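Local atomic coordinates of 3,4-dihydroxybenzoate decarboxylase (Enterobacter cloacae, PDB entry 5NY5), a protein that catalyses the decarboxylation of 3,4-dihydroxybenzoate and the reverse para-carboxylation of catechols, depending on a prenylated flavin cofactor. Residues Gly98-Asn103 with Ala237-Gln242; Ala156-Pro159 with Ser163-Asp166; Ala186-Glu191 with Tyr231-Val236; Glu246-Val251 with Glu255-Arg260. One frame throughout, in Å; residues are numbered along the deposited sequence.

Contact 1 of 4, residues Gly98-Asn103 with Ala237-Gln242; sequences GQAVKN and AGALRQ
The flat groups facing Ala239 are backbone carbonyls: Asn103 O lies 3.3 Å from Ala239 CB, and Ala100 O meets the same methyl at 3.6 Å. The Asn103 carboxamide is turned back to its own helix end instead, where Asn103 ND2 donates to Gln99 O at 3.3 Å, with the acceptor only 2° out of the amide plane. A second bond folds Lys102 over the same end, its NZ reaching Gly98 O from above the carbonyl plane.

What joins the two segments is apolar. The methyls of Ala100 and Ala239 point at each other, CB to CB 3.9 Å, and these small side chains bring the two backbones to a CA-CA distance of 5.5 Å. Leu240 adds its branch point: CG sits beside the backbone N (chi1 -75°), which carries the isobutyl group over the flank of Ala100, with Leu240 CG 3.8 Å from Ala100 CB. Just beyond, Gln242 ends its helix in a Schellman motif.

The contact thus sets the end of helix 93-101 against the end of helix 234-241. Behind the latter, Ala237 and Leu240 rest on helix 214-219, while Arg241 forms a salt bridge with Asp213. Val101, which turns away from helix 234-241, touches Phe222, a residue of the prenylated FMN site.

Contact 2 of 4, residues Ala156-Pro159 with Ser163-Asp166; sequences ASDP and SLTD
Ala156 and Asp166 form an antiparallel hydrogen-bonded pair at the end of the hairpin made by strands 148-157 and 165-174, part of the large antiparallel sheet of the Rift-related domain. Two bonds tie them, Ala156 N to Asp166 O (3.1 Å, rather bent at 135°) and Asp166 N to Ala156 O (3.0 Å, straighter at 159°). Next comes the non-hydrogen-bonded pair Ser157 with Thr165, and then Asp158 N gives a nearly straight bond of 2.8 Å to Leu164 O, which closes the ladder just before the turn.

On the face of Ser157 and Thr165, Ser157 OG rests 3.4 Å from the Thr165 CG2 methyl. The hydroxyls look elsewhere: Ser157 OG is bonded to Glu255, and Thr165 OG1 to the backbone N of Tyr231. Near the turn, Asp158 and Leu164 run side by side, Asp158 OD2 being 3.6 Å from Leu164 CD1. With its CG anti to the backbone N (chi1 -169°), the Asp158 carboxylate can serve both the turn, through Glu160 N, and a salt bridge with Lys196 of helix 189-199.

Ala156 and Asp166 share the other face, which helix 189-199 covers through Ile190 and His189. Asp166 OD2 accepts from Ile190 N, a bond that fixes the side chain against the start of that helix, and OD1 lies near Glu233 OE1. Two acidic groups brought so close in the apo chain are consistent with a cation site, and both residues bind manganese in this enzyme.

Contact 3 of 4, residues Ala186-Glu191 with Tyr231-Val236; sequences AGRHIE and YNELGV
Arg188 and Glu233 reach for one another from opposite directions and meet in a single, loose ion pair, Arg188 NH2 to Glu233 OE1 at 3.9 Å. The oxygen stands well out of the guanidinium plane and the two flat groups are turned 71° apart, so charge attraction rather than a directed N-H bond links them.

The firmer part lies around the acid. Glu233 is buried, held at the third position of the type I turn from Tyr231 to Leu234, and its side chain rests on Val167 and Ala224 before its chain bends about the CB-CG bond (chi2 87°), presenting the carboxylate to Arg188. The arginine side is more open. Arg188 is the N-cap residue of helix 189-199 and partly exposed; its chain lies against Asp166 and Thr168, and a second ion pair, of Arg188 NH1 with Glu223, is also long and weak. His189, the next residue, is exposed in this cofactor-free chain.

Arg188, His189 and Glu223 bind prenylated FMN in this enzyme, while Asp166, His189 and Glu233 bind manganese. The pair therefore spans the cofactor and metal pocket of a UbiD-family decarboxylase, seen here without cofactor or metal.

Contact 4 of 4, residues Glu246-Val251 with Glu255-Arg260; sequences ELVQGV and EKAIAR
Val248 CG1 is the bump that fills the shallow hollow made by the small residues Ala257 and Ala259. It occupies the position between the backbone N and the carbonyl carbon (chi1 52°) and so leans across to the partner strand, settling 3.3 Å from Ala257 O and 3.7 Å from Ala259 CA. In return, Ala259 CB presses on the backbone of Glu246, 3.4 Å from Glu246 O, and also meets Glu246 CB.

On the other side of the ribbon, Leu247 and Ile258 start out diverging, yet the end of Ile258 swings back until Ile258 CD1 is 3.7 Å from Leu247 CD2. Both then fit against Leu234 of helix 234-241. Toward the turn the long chains cross: Gln249 OE1 lies over the stem of Lys256, 3.6 Å from Lys256 CG, while the bare flank of Gly250 allows the Glu255 carbonyl to come close. At the far end the Glu246 side chain runs alongside that of Arg260, whose guanidinium pairs with Asp7 instead.

Backbone bonds hold these shapes in register. Val248 and Ala257 exchange two, Val248 N to Ala257 O at 2.9 Å and Ala257 N to Val248 O at 2.8 Å, and Ala259 N gives a third to Glu246 O at 3.0 Å.

Strand 246-249 also pairs in parallel with strand 108-110, so this antiparallel beta hairpin supplies the central strand and one edge of a small mixed three-stranded sheet in the Rift-related domain.

Contacts 2 and 4 are both antiparallel hairpins knit by backbone bonds, but contact 2 is the more deeply buried and carries a metal ligand, whereas contact 4 adds apolar packing of Leu247, Val248 and Ile258 to its backbone bonds. Contacts 1 and 3 join elements distant in sequence through helix 234-241 or the turn that leads into it: the first by methyl packing at the partly buried helix ends, the second by one long ion pair at the cofactor and metal site, where contacts 2 and 3 adjoin. Tyr231 of contact 3 bridges both hairpins, its OH bonded to Glu255 OE1 of contact 4. Contacts 1 and 3 touch where Val101 packs on Val236.

Contact 1 of 4, residues Gly98-Asn103 with Ala237-Gln242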
loop_
_atom_site.group_PDB
_atom_site.type_symbol
_atom_site.label_atom_id
_atom_site.label_comp_id
_atom_site.label_asym_id
_atom_site.label_seq_id
_atom_site.Cartn_x
_atom_site.Cartn_y
_atom_site.Cartn_z
ATOM N N GLY A 98 -21.686 21.675 28.066
ATOM C CA GLY A 98 -22.231 22.086 26.783
ATOM C C GLY A 98 -23.668 22.555 26.871
ATOM O O GLY A 98 -24.103 23.389 26.073
ATOM N N GLN A 99 -24.425 22.028 27.835
ATOM C CA GLN A 99 -25.775 22.528 28.071
ATOM C C GLN A 99 -25.742 23.929 28.663
ATOM O O GLN A 99 -26.570 24.778 28.316
ATOM C CB GLN A 99 -26.533 21.567 28.988
ATOM C CG GLN A 99 -27.910 22.047 29.423
ATOM C CD GLN A 99 -28.964 21.913 28.336
ATOM O OE1 GLN A 99 -28.659 21.575 27.193
ATOM N NE2 GLN A 99 -30.215 22.176 28.694
ATOM N N ALA A 100 -24.780 24.195 29.551
ATOM C CA ALA A 100 -24.681 25.518 30.155
ATOM C C ALA A 100 -24.148 26.550 29.170
ATOM O O ALA A 100 -24.462 27.738 29.292
ATOM C CB ALA A 100 -23.796 25.464 31.400
ATOM N N VAL A 101 -23.340 26.120 28.198
ATOM C CA VAL A 101 -22.826 27.044 27.192
ATOM C C VAL A 101 -23.962 27.632 26.371
ATOM O O VAL A 101 -23.908 28.798 25.961
ATOM C CB VAL A 101 -21.788 26.329 26.302
ATOM C CG1 VAL A 101 -21.368 27.212 25.139
ATOM C CG2 VAL A 101 -20.576 25.935 27.121
ATOM N N LYS A 102 -25.019 26.853 26.137
ATOM C CA LYS A 102 -26.114 27.303 25.289
ATOM C C LYS A 102 -27.062 28.264 25.993
ATOM O O LYS A 102 -27.848 28.937 25.319
ATOM C CB LYS A 102 -26.895 26.096 24.767
ATOM C CG LYS A 102 -26.062 25.164 23.904
ATOM C CD LYS A 102 -26.842 23.925 23.499
ATOM C CE LYS A 102 -25.988 23.000 22.648
ATOM N NZ LYS A 102 -24.718 22.635 23.337
ATOM N N ASN A 103 -27.013 28.345 27.319
ATOM C CA ASN A 103 -27.869 29.250 28.088
ATOM C C ASN A 103 -27.033 29.994 29.121
ATOM O O ASN A 103 -27.222 29.828 30.329
ATOM C CB ASN A 103 -29.004 28.479 28.757
ATOM C CG ASN A 103 -29.796 27.638 27.779
ATOM O OD1 ASN A 103 -30.868 28.034 27.327
ATOM N ND2 ASN A 103 -29.270 26.465 27.449
ATOM N N ALA A 237 -19.798 29.904 33.375
ATOM C CA ALA A 237 -19.699 29.752 34.823
ATOM C C ALA A 237 -20.951 30.267 35.519
ATOM O O ALA A 237 -21.463 29.625 36.445
ATOM C CB ALA A 237 -18.461 30.478 35.344
ATOM N N GLY A 238 -21.460 31.423 35.087
ATOM C CA GLY A 238 -22.699 31.928 35.651
ATOM C C GLY A 238 -23.858 30.970 35.458
ATOM O O GLY A 238 -24.702 30.813 36.342
ATOM N N ALA A 239 -23.911 30.311 34.300
ATOM C CA ALA A 239 -24.961 29.326 34.066
ATOM C C ALA A 239 -24.733 28.070 34.897
ATOM O O ALA A 239 -25.692 27.460 35.385
ATOM C CB ALA A 239 -25.035 28.981 32.581
ATOM N N LEU A 240 -23.472 27.671 35.070
ATOM C CA LEU A 240 -23.171 26.479 35.854
ATOM C C LEU A 240 -23.497 26.669 37.330
ATOM O O LEU A 240 -23.784 25.690 38.027
ATOM C CB LEU A 240 -21.702 26.100 35.680
ATOM C CG LEU A 240 -21.329 25.450 34.348
ATOM C CD1 LEU A 240 -19.860 25.667 34.046
ATOM C CD2 LEU A 240 -21.652 23.965 34.380
ATOM N N ARG A 241 -23.461 27.908 37.824
ATOM C CA ARG A 241 -23.790 28.191 39.214
ATOM C C ARG A 241 -25.157 28.831 39.397
ATOM O O ARG A 241 -25.576 29.025 40.544
ATOM C CB ARG A 241 -22.733 29.111 39.845
ATOM C CG ARG A 241 -21.303 28.600 39.764
ATOM C CD ARG A 241 -21.157 27.219 40.374
ATOM N NE ARG A 241 -19.756 26.823 40.471
ATOM C CZ ARG A 241 -19.344 25.597 40.773
ATOM N NH1 ARG A 241 -20.229 24.636 41.002
ATOM N NH2 ARG A 241 -18.049 25.329 40.841
ATOM N N GLN A 242 -25.859 29.161 38.310
ATOM C CA GLN A 242 -27.124 29.896 38.381
ATOM C C GLN A 242 -26.956 31.187 39.177
ATOM O O GLN A 242 -27.856 31.628 39.893
ATOM C CB GLN A 242 -28.238 29.028 38.966
ATOM C CG GLN A 242 -28.729 27.947 38.023
ATOM C CD GLN A 242 -29.313 28.518 36.747
ATOM O OE1 GLN A 242 -28.655 28.549 35.708
ATOM N NE2 GLN A 242 -30.560 28.970 36.819
#

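Contact 2 of 4, residues Ala156-Pro159 with Ser163-Asp166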
loop_
_atom_site.group_PDB
_atom_site.type_symbol
_atom_site.label_atom_id
_atom_site.label_comp_id
_atom_site.label_asym_id
_atom_site.label_seq_id
_atom_site.Cartn_x
_atom_site.Cartn_y
_atom_site.Cartn_z
ATOM N N ALA A 156 -9.437 41.496 28.670
ATOM C CA ALA A 156 -8.961 42.581 27.823
ATOM C C ALA A 156 -10.114 43.089 26.971
ATOM O O ALA A 156 -11.104 42.387 26.749
ATOM C CB ALA A 156 -7.792 42.134 26.942
ATOM N N SER A 157 -9.969 44.325 26.495
ATOM C CA SER A 157 -10.986 44.960 25.672
ATOM C C SER A 157 -10.327 45.682 24.507
ATOM O O SER A 157 -9.172 46.108 24.591
ATOM C CB SER A 157 -11.837 45.947 26.481
ATOM O OG SER A 157 -12.660 45.263 27.407
ATOM N N ASP A 158 -11.082 45.812 23.420
ATOM C CA ASP A 158 -10.608 46.523 22.241
ATOM C C ASP A 158 -10.221 47.949 22.619
ATOM O O ASP A 158 -11.037 48.672 23.208
ATOM C CB ASP A 158 -11.698 46.530 21.167
ATOM C CG ASP A 158 -11.201 47.004 19.809
ATOM O OD1 ASP A 158 -10.383 47.944 19.743
ATOM O OD2 ASP A 158 -11.649 46.434 18.792
ATOM N N PRO A 159 -8.999 48.392 22.306
ATOM C CA PRO A 159 -8.616 49.777 22.614
ATOM C C PRO A 159 -9.388 50.815 21.815
ATOM O O PRO A 159 -9.295 52.007 22.134
ATOM C CB PRO A 159 -7.121 49.812 22.273
ATOM C CG PRO A 159 -6.947 48.729 21.262
ATOM C CD PRO A 159 -7.904 47.645 21.662
ATOM N N SER A 163 -16.556 47.960 23.908
ATOM C CA SER A 163 -17.642 46.987 23.973
ATOM C C SER A 163 -17.230 45.605 23.482
ATOM O O SER A 163 -17.990 44.649 23.666
ATOM C CB SER A 163 -18.838 47.485 23.159
ATOM O OG SER A 163 -18.502 47.624 21.789
ATOM N N LEU A 164 -16.061 45.478 22.860
ATOM C CA LEU A 164 -15.547 44.201 22.384
ATOM C C LEU A 164 -14.535 43.673 23.392
ATOM O O LEU A 164 -13.480 44.285 23.595
ATOM C CB LEU A 164 -14.905 44.356 21.006
ATOM C CG LEU A 164 -15.828 44.881 19.907
ATOM C CD1 LEU A 164 -15.028 45.264 18.673
ATOM C CD2 LEU A 164 -16.883 43.841 19.567
ATOM N N THR A 165 -14.854 42.542 24.015
ATOM C CA THR A 165 -14.052 41.989 25.094
ATOM C C THR A 165 -13.593 40.578 24.754
ATOM O O THR A 165 -14.181 39.893 23.911
ATOM C CB THR A 165 -14.836 41.965 26.411
ATOM O OG1 THR A 165 -15.930 41.045 26.299
ATOM C CG2 THR A 165 -15.378 43.347 26.734
ATOM N N ASP A 166 -12.533 40.147 25.432
ATOM C CA ASP A 166 -12.008 38.798 25.272
ATOM C C ASP A 166 -11.416 38.340 26.594
ATOM O O ASP A 166 -10.597 39.050 27.186
ATOM C CB ASP A 166 -10.946 38.740 24.170
ATOM C CG ASP A 166 -10.482 37.327 23.885
ATOM O OD1 ASP A 166 -11.335 36.415 23.860
ATOM O OD2 ASP A 166 -9.264 37.127 23.690
#

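Contact 3 of 4, residues Ala186-Glu191 with Tyr231-Val236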
loop_
_atom_site.group_PDB
_atom_site.type_symbol
_atom_site.label_atom_id
_atom_site.label_comp_id
_atom_site.label_asym_id
_atom_site.label_seq_id
_atom_site.Cartn_x
_atom_site.Cartn_y
_atom_site.Cartn_z
ATOM N N ALA A 186 -2.045 33.865 17.827
ATOM C CA ALA A 186 -2.464 34.673 16.692
ATOM C C ALA A 186 -3.903 34.350 16.309
ATOM O O ALA A 186 -4.356 33.207 16.415
ATOM C CB ALA A 186 -1.536 34.441 15.501
ATOM N N GLY A 187 -4.630 35.377 15.872
ATOM C CA GLY A 187 -5.999 35.215 15.440
ATOM C C GLY A 187 -7.046 35.354 16.524
ATOM O O GLY A 187 -8.241 35.366 16.206
ATOM N N ARG A 188 -6.647 35.453 17.788
ATOM C CA ARG A 188 -7.598 35.662 18.867
ATOM C C ARG A 188 -7.790 37.156 19.116
ATOM O O ARG A 188 -6.942 37.982 18.770
ATOM C CB ARG A 188 -7.132 34.962 20.145
ATOM C CG ARG A 188 -8.247 34.677 21.147
ATOM C CD ARG A 188 -8.541 33.186 21.247
ATOM N NE ARG A 188 -9.392 32.875 22.392
ATOM C CZ ARG A 188 -10.649 32.453 22.306
ATOM N NH1 ARG A 188 -11.213 32.275 21.120
ATOM N NH2 ARG A 188 -11.341 32.200 23.410
ATOM N N HIS A 189 -8.928 37.492 19.729
ATOM C CA HIS A 189 -9.327 38.892 19.848
ATOM C C HIS A 189 -8.308 39.708 20.633
ATOM O O HIS A 189 -7.988 40.840 20.254
ATOM C CB HIS A 189 -10.706 38.992 20.501
ATOM C CG HIS A 189 -11.816 38.441 19.660
ATOM N ND1 HIS A 189 -11.598 37.821 18.450
ATOM C CD2 HIS A 189 -13.156 38.421 19.857
ATOM C CE1 HIS A 189 -12.754 37.440 17.937
ATOM N NE2 HIS A 189 -13.715 37.793 18.771
ATOM N N ILE A 190 -7.782 39.151 21.727
ATOM C CA ILE A 190 -6.844 39.908 22.551
ATOM C C ILE A 190 -5.559 40.193 21.784
ATOM O O ILE A 190 -4.904 41.217 22.016
ATOM C CB ILE A 190 -6.573 39.166 23.875
ATOM C CG1 ILE A 190 -5.664 39.997 24.784
ATOM C CG2 ILE A 190 -5.973 37.793 23.616
ATOM C CD1 ILE A 190 -5.337 39.333 26.096
ATOM N N GLU A 191 -5.182 39.317 20.852
ATOM C CA GLU A 191 -4.026 39.600 20.009
ATOM C C GLU A 191 -4.333 40.715 19.018
ATOM O O GLU A 191 -3.506 41.609 18.805
ATOM C CB GLU A 191 -3.584 38.333 19.278
ATOM C CG GLU A 191 -2.501 38.554 18.232
ATOM C CD GLU A 191 -1.156 38.934 18.829
ATOM O OE1 GLU A 191 -1.010 38.901 20.068
ATOM O OE2 GLU A 191 -0.238 39.269 18.053
ATOM N N TYR A 231 -18.054 39.879 27.859
ATOM C CA TYR A 231 -17.167 38.945 28.555
ATOM C C TYR A 231 -17.784 37.547 28.560
ATOM O O TYR A 231 -17.920 36.897 29.597
ATOM C CB TYR A 231 -16.867 39.421 29.978
ATOM C CG TYR A 231 -16.213 40.784 30.070
ATOM C CD1 TYR A 231 -14.835 40.923 29.963
ATOM C CD2 TYR A 231 -16.973 41.928 30.279
ATOM C CE1 TYR A 231 -14.235 42.164 30.052
ATOM C CE2 TYR A 231 -16.379 43.172 30.370
ATOM C CZ TYR A 231 -15.011 43.285 30.256
ATOM O OH TYR A 231 -14.416 44.519 30.346
ATOM N N ASN A 232 -18.164 37.089 27.364
ATOM C CA ASN A 232 -19.141 36.013 27.236
ATOM C C ASN A 232 -18.632 34.666 27.729
ATOM O O ASN A 232 -19.448 33.815 28.099
ATOM C CB ASN A 232 -19.591 35.902 25.781
ATOM C CG ASN A 232 -20.192 37.194 25.260
ATOM O OD1 ASN A 232 -19.485 38.060 24.740
ATOM N ND2 ASN A 232 -21.505 37.333 25.402
ATOM N N GLU A 233 -17.317 34.442 27.745
ATOM C CA GLU A 233 -16.816 33.174 28.261
ATOM C C GLU A 233 -17.134 32.997 29.737
ATOM O O GLU A 233 -17.136 31.864 30.229
ATOM C CB GLU A 233 -15.310 33.058 28.027
ATOM C CG GLU A 233 -14.912 32.928 26.566
ATOM C CD GLU A 233 -14.746 34.268 25.882
ATOM O OE1 GLU A 233 -13.619 34.571 25.436
ATOM O OE2 GLU A 233 -15.737 35.022 25.799
ATOM N N LEU A 234 -17.410 34.091 30.451
ATOM C CA LEU A 234 -17.843 34.010 31.837
ATOM C C LEU A 234 -19.297 33.584 31.968
ATOM O O LEU A 234 -19.719 33.197 33.064
ATOM C CB LEU A 234 -17.640 35.356 32.530
ATOM C CG LEU A 234 -16.205 35.878 32.594
ATOM C CD1 LEU A 234 -16.160 37.245 33.247
ATOM C CD2 LEU A 234 -15.319 34.903 33.345
ATOM N N GLY A 235 -20.071 33.650 30.883
ATOM C CA GLY A 235 -21.465 33.255 30.940
ATOM C C GLY A 235 -21.674 31.786 31.225
ATOM O O GLY A 235 -22.730 31.408 31.743
ATOM N N VAL A 236 -20.689 30.947 30.900
ATOM C CA VAL A 236 -20.802 29.522 31.188
ATOM C C VAL A 236 -20.761 29.283 32.691
ATOM O O VAL A 236 -21.592 28.552 33.243
ATOM C CB VAL A 236 -19.694 28.741 30.460
ATOM C CG1 VAL A 236 -19.947 27.245 30.553
ATOM C CG2 VAL A 236 -19.598 29.184 29.011
#

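Contact 4 of 4, residues Glu246-Val251 with Glu255-Arg260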
loop_
_atom_site.group_PDB
_atom_site.type_symbol
_atom_site.label_atom_id
_atom_site.label_comp_id
_atom_site.label_asym_id
_atom_site.label_seq_id
_atom_site.Cartn_x
_atom_site.Cartn_y
_atom_site.Cartn_z
ATOM N N GLU A 246 -19.228 37.950 39.237
ATOM C CA GLU A 246 -19.107 39.347 39.629
ATOM C C GLU A 246 -17.786 39.932 39.146
ATOM O O GLU A 246 -16.733 39.299 39.256
ATOM C CB GLU A 246 -19.227 39.487 41.147
ATOM C CG GLU A 246 -20.617 39.169 41.676
ATOM C CD GLU A 246 -20.650 38.988 43.180
ATOM O OE1 GLU A 246 -21.628 38.399 43.685
ATOM O OE2 GLU A 246 -19.700 39.430 43.859
ATOM N N LEU A 247 -17.856 41.146 38.607
ATOM C CA LEU A 247 -16.694 41.856 38.094
ATOM C C LEU A 247 -16.502 43.156 38.862
ATOM O O LEU A 247 -17.465 43.758 39.345
ATOM C CB LEU A 247 -16.840 42.153 36.599
ATOM C CG LEU A 247 -16.986 40.928 35.696
ATOM C CD1 LEU A 247 -17.257 41.337 34.261
ATOM C CD2 LEU A 247 -15.742 40.065 35.779
ATOM N N VAL A 248 -15.249 43.585 38.969
ATOM C CA VAL A 248 -14.889 44.804 39.680
ATOM C C VAL A 248 -13.977 45.630 38.786
ATOM O O VAL A 248 -13.099 45.085 38.109
ATOM C CB VAL A 248 -14.211 44.495 41.033
ATOM C CG1 VAL A 248 -13.056 43.525 40.846
ATOM C CG2 VAL A 248 -13.734 45.775 41.706
ATOM N N GLN A 249 -14.196 46.942 38.771
ATOM C CA GLN A 249 -13.344 47.828 37.992
ATOM C C GLN A 249 -11.907 47.750 38.493
ATOM O O GLN A 249 -11.657 47.588 39.690
ATOM C CB GLN A 249 -13.858 49.265 38.077
ATOM C CG GLN A 249 -13.044 50.269 37.283
ATOM C CD GLN A 249 -13.043 49.971 35.800
ATOM O OE1 GLN A 249 -14.019 49.453 35.259
ATOM N NE2 GLN A 249 -11.941 50.291 35.134
ATOM N N GLY A 250 -10.961 47.851 37.564
ATOM C CA GLY A 250 -9.563 47.818 37.936
ATOM C C GLY A 250 -9.172 49.002 38.795
ATOM O O GLY A 250 -9.847 50.031 38.847
ATOM N N VAL A 251 -8.050 48.840 39.487
ATOM C CA VAL A 251 -7.540 49.856 40.394
ATOM C C VAL A 251 -6.473 50.718 39.731
ATOM O O VAL A 251 -6.435 51.931 39.939
ATOM C CB VAL A 251 -7.007 49.188 41.680
ATOM C CG1 VAL A 251 -6.012 50.080 42.384
ATOM C CG2 VAL A 251 -8.160 48.849 42.612
ATOM N N GLU A 255 -9.367 48.218 32.877
ATOM C CA GLU A 255 -9.970 46.914 32.638
ATOM C C GLU A 255 -10.529 46.390 33.952
ATOM O O GLU A 255 -10.027 46.728 35.026
ATOM C CB GLU A 255 -8.954 45.923 32.054
ATOM C CG GLU A 255 -9.565 44.647 31.500
ATOM C CD GLU A 255 -10.648 44.915 30.475
ATOM O OE1 GLU A 255 -11.841 44.758 30.811
ATOM O OE2 GLU A 255 -10.308 45.294 29.335
ATOM N N LYS A 256 -11.570 45.570 33.852
ATOM C CA LYS A 256 -12.188 44.965 35.021
ATOM C C LYS A 256 -11.468 43.676 35.401
ATOM O O LYS A 256 -10.689 43.119 34.625
ATOM C CB LYS A 256 -13.669 44.687 34.762
ATOM C CG LYS A 256 -14.501 45.940 34.557
ATOM C CD LYS A 256 -15.333 45.848 33.291
ATOM C CE LYS A 256 -16.001 47.176 32.974
ATOM N NZ LYS A 256 -16.581 47.189 31.601
ATOM N N ALA A 257 -11.738 43.205 36.618
ATOM C CA ALA A 257 -11.128 41.993 37.144
ATOM C C ALA A 257 -12.188 41.133 37.815
ATOM O O ALA A 257 -13.285 41.597 38.135
ATOM C CB ALA A 257 -10.004 42.310 38.140
ATOM N N ILE A 258 -11.846 39.862 38.022
ATOM C CA ILE A 258 -12.748 38.939 38.703
ATOM C C ILE A 258 -12.835 39.336 40.170
ATOM O O ILE A 258 -11.831 39.322 40.891
ATOM C CB ILE A 258 -12.274 37.490 38.544
ATOM C CG1 ILE A 258 -12.250 37.095 37.067
ATOM C CG2 ILE A 258 -13.170 36.547 39.332
ATOM C CD1 ILE A 258 -13.603 37.142 36.400
ATOM N N ALA A 259 -14.042 39.692 40.617
ATOM C CA ALA A 259 -14.209 40.215 41.968
ATOM C C ALA A 259 -13.900 39.158 43.022
ATOM O O ALA A 259 -13.310 39.468 44.062
ATOM C CB ALA A 259 -15.626 40.755 42.149
ATOM N N ARG A 260 -14.289 37.910 42.773
ATOM C CA ARG A 260 -14.106 36.828 43.731
ATOM C C ARG A 260 -12.758 36.134 43.594
ATOM O O ARG A 260 -12.540 35.101 44.233
ATOM C CB ARG A 260 -15.231 35.801 43.583
ATOM C CG ARG A 260 -16.624 36.378 43.753
ATOM C CD ARG A 260 -16.887 36.768 45.189
ATOM N NE ARG A 260 -17.128 35.601 46.028
ATOM C CZ ARG A 260 -17.261 35.650 47.348
ATOM N NH1 ARG A 260 -17.171 36.811 47.979
ATOM N NH2 ARG A 260 -17.480 34.539 48.036
HETATM O O HOH W 1 -16.297 37.468 40.809
#